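Local coordinates for putative uncharacterized protein (Leishmania major, PDB 3M3I) that is of unknown function but belongs to the cupin superfamily (DUF985) and has the antiparallel beta sheets expected of a cupin barrel, at residues 133-138 / 142-147. Numbering follows the deposited sequence.
Sequences RVLVGA and RGELLQ
Leu135 O takes the amide N of Leu145 at 2.9 Å. The donor lies in the carbonyl plane, and the angle at the hydrogen is 150°. The CA of Glu144 also approaches this oxygen, through a CA-H...O contact. A second backbone bond runs the other way, from Gly137 N to Leu145 O (3.0 Å). Here the donor sits above the carbonyl plane. The CA of Val136 closes on Leu145 O as well, at 3.2 Å. Leu145 is thus held through both its N and its O, although the touching parts, Val134 to Ala138 and Gly143 to Leu146, run 68° apart.

Glu144 lies over Gly137. Its CB meets the glycine backbone, and Glu144 CG comes alongside CB of Leu135 (4.0 Å). The chain is extended beyond CG (chi2 173°), which carries Glu144 OE1 past the bare CA of Gly137 at 3.4 Å. OE1 accepts a hydrogen bond from the backbone N of Arg139, in the short connection between the segments. Two apolar pairs complete the contact. Val134 CG1 touches Leu145 CD1 (3.9 Å), the side chains crossing at about a right angle. Leu146 CD2 rests against CB of Ala138 (3.8 Å).

The contact lies where the chain, after strand 130-136, turns and crosses back over the strand's end. That outermost strand of the five-stranded sheet within this chain pairs with strand 92-98. The crossing chain leads into strand 147-150, which pairs with 81-87 in the other sheet. This sheet-to-sheet link is consistent with a cupin fold. Leu146 also packs on Leu173 of the second subunit.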
loop_
_atom_site.group_PDB
_atom_site.type_symbol
_atom_site.label_atom_id
_atom_site.label_comp_id
_atom_site.label_asym_id
_atom_site.label_seq_id
_atom_site.Cartn_x
_atom_site.Cartn_y
_atom_site.Cartn_z
ATOM N N ARG A 133 -13.176 -11.736 -10.169
ATOM C CA ARG A 133 -11.865 -12.348 -10.015
ATOM C C ARG A 133 -10.814 -11.308 -10.398
ATOM O O ARG A 133 -10.831 -10.778 -11.507
ATOM C CB ARG A 133 -11.758 -13.599 -10.897
ATOM C CG ARG A 133 -10.369 -14.249 -10.967
ATOM C CD ARG A 133 -10.399 -15.490 -11.867
ATOM N NE ARG A 133 -9.061 -15.949 -12.237
ATOM C CZ ARG A 133 -8.292 -15.389 -13.174
ATOM N NH1 ARG A 133 -8.714 -14.329 -13.860
ATOM N NH2 ARG A 133 -7.085 -15.890 -13.425
ATOM N N VAL A 134 -9.914 -11.007 -9.468
ATOM C CA VAL A 134 -8.857 -10.030 -9.701
ATOM C C VAL A 134 -7.506 -10.661 -9.398
ATOM O O VAL A 134 -7.335 -11.295 -8.359
ATOM C CB VAL A 134 -9.070 -8.786 -8.825
ATOM C CG1 VAL A 134 -7.952 -7.778 -9.008
ATOM C CG2 VAL A 134 -10.414 -8.152 -9.137
ATOM N N LEU A 135 -6.558 -10.509 -10.320
ATOM C CA LEU A 135 -5.179 -10.937 -10.095
ATOM C C LEU A 135 -4.366 -9.736 -9.660
ATOM O O LEU A 135 -4.214 -8.823 -10.423
ATOM C CB LEU A 135 -4.571 -11.515 -11.366
ATOM C CG LEU A 135 -5.111 -12.868 -11.835
ATOM C CD1 LEU A 135 -4.810 -13.086 -13.311
ATOM C CD2 LEU A 135 -4.538 -13.981 -11.004
ATOM N N VAL A 136 -3.865 -9.736 -8.429
ATOM C CA VAL A 136 -2.918 -8.720 -7.954
ATOM C C VAL A 136 -1.524 -9.214 -8.309
ATOM O O VAL A 136 -1.094 -10.258 -7.819
ATOM C CB VAL A 136 -3.041 -8.519 -6.416
ATOM C CG1 VAL A 136 -1.889 -7.637 -5.866
ATOM C CG2 VAL A 136 -4.387 -7.917 -6.085
ATOM N N GLY A 137 -0.828 -8.488 -9.183
ATOM C CA GLY A 137 0.459 -8.978 -9.720
ATOM C C GLY A 137 1.209 -7.926 -10.515
ATOM O O GLY A 137 0.746 -6.786 -10.622
ATOM N N ALA A 138 2.358 -8.314 -11.072
ATOM C CA ALA A 138 3.270 -7.381 -11.752
ATOM C C ALA A 138 3.344 -7.549 -13.277
ATOM O O ALA A 138 4.055 -6.799 -13.949
ATOM C CB ALA A 138 4.678 -7.497 -11.151
ATOM N N ARG A 142 -0.694 -8.882 -18.753
ATOM C CA ARG A 142 -1.603 -10.037 -18.632
ATOM C C ARG A 142 -2.827 -9.740 -17.745
ATOM O O ARG A 142 -3.469 -10.651 -17.252
ATOM C CB ARG A 142 -0.864 -11.204 -18.004
ATOM C CG ARG A 142 0.235 -11.776 -18.825
ATOM C CD ARG A 142 0.881 -12.893 -18.051
ATOM N NE ARG A 142 1.817 -13.657 -18.859
ATOM C CZ ARG A 142 2.567 -14.646 -18.398
ATOM N NH1 ARG A 142 2.498 -14.990 -17.115
ATOM N NH2 ARG A 142 3.389 -15.298 -19.221
ATOM N N GLY A 143 -3.139 -8.471 -17.525
ATOM C CA GLY A 143 -4.311 -8.116 -16.755
ATOM C C GLY A 143 -4.121 -8.131 -15.250
ATOM O O GLY A 143 -5.082 -7.929 -14.513
ATOM N N GLU A 144 -2.894 -8.345 -14.782
ATOM C CA GLU A 144 -2.614 -8.296 -13.359
ATOM C C GLU A 144 -2.557 -6.839 -12.936
ATOM O O GLU A 144 -2.280 -5.989 -13.753
ATOM C CB GLU A 144 -1.308 -9.025 -13.016
ATOM C CG GLU A 144 -1.307 -10.501 -13.433
ATOM C CD GLU A 144 0.035 -11.173 -13.240
ATOM O OE1 GLU A 144 0.943 -10.529 -12.664
ATOM O OE2 GLU A 144 0.187 -12.339 -13.678
ATOM N N LEU A 145 -2.837 -6.570 -11.658
ATOM C CA LEU A 145 -2.889 -5.214 -11.123
ATOM C C LEU A 145 -1.960 -5.068 -9.926
ATOM O O LEU A 145 -2.140 -5.755 -8.930
ATOM C CB LEU A 145 -4.320 -4.893 -10.715
ATOM C CG LEU A 145 -5.375 -4.899 -11.832
ATOM C CD1 LEU A 145 -6.807 -4.761 -11.283
ATOM C CD2 LEU A 145 -5.094 -3.827 -12.858
ATOM N N LEU A 146 -0.973 -4.182 -10.004
ATOM C CA LEU A 146 -0.024 -3.983 -8.914
ATOM C C LEU A 146 -0.690 -3.543 -7.625
ATOM O O LEU A 146 -0.180 -3.791 -6.539
ATOM C CB LEU A 146 1.018 -2.939 -9.282
ATOM C CG LEU A 146 2.120 -3.277 -10.281
ATOM C CD1 LEU A 146 2.803 -1.990 -10.652
ATOM C CD2 LEU A 146 3.128 -4.304 -9.728
ATOM N N GLN A 147 -1.831 -2.881 -7.757
ATOM C CA GLN A 147 -2.603 -2.377 -6.628
ATOM C C GLN A 147 -4.086 -2.626 -6.921
ATOM O O GLN A 147 -4.507 -2.572 -8.064
ATOM C CB GLN A 147 -2.300 -0.882 -6.480
ATOM C CG GLN A 147 -2.972 -0.174 -5.328
ATOM C CD GLN A 147 -3.006 1.346 -5.488
ATOM O OE1 GLN A 147 -3.990 1.964 -5.166
ATOM N NE2 GLN A 147 -1.914 1.942 -5.950
#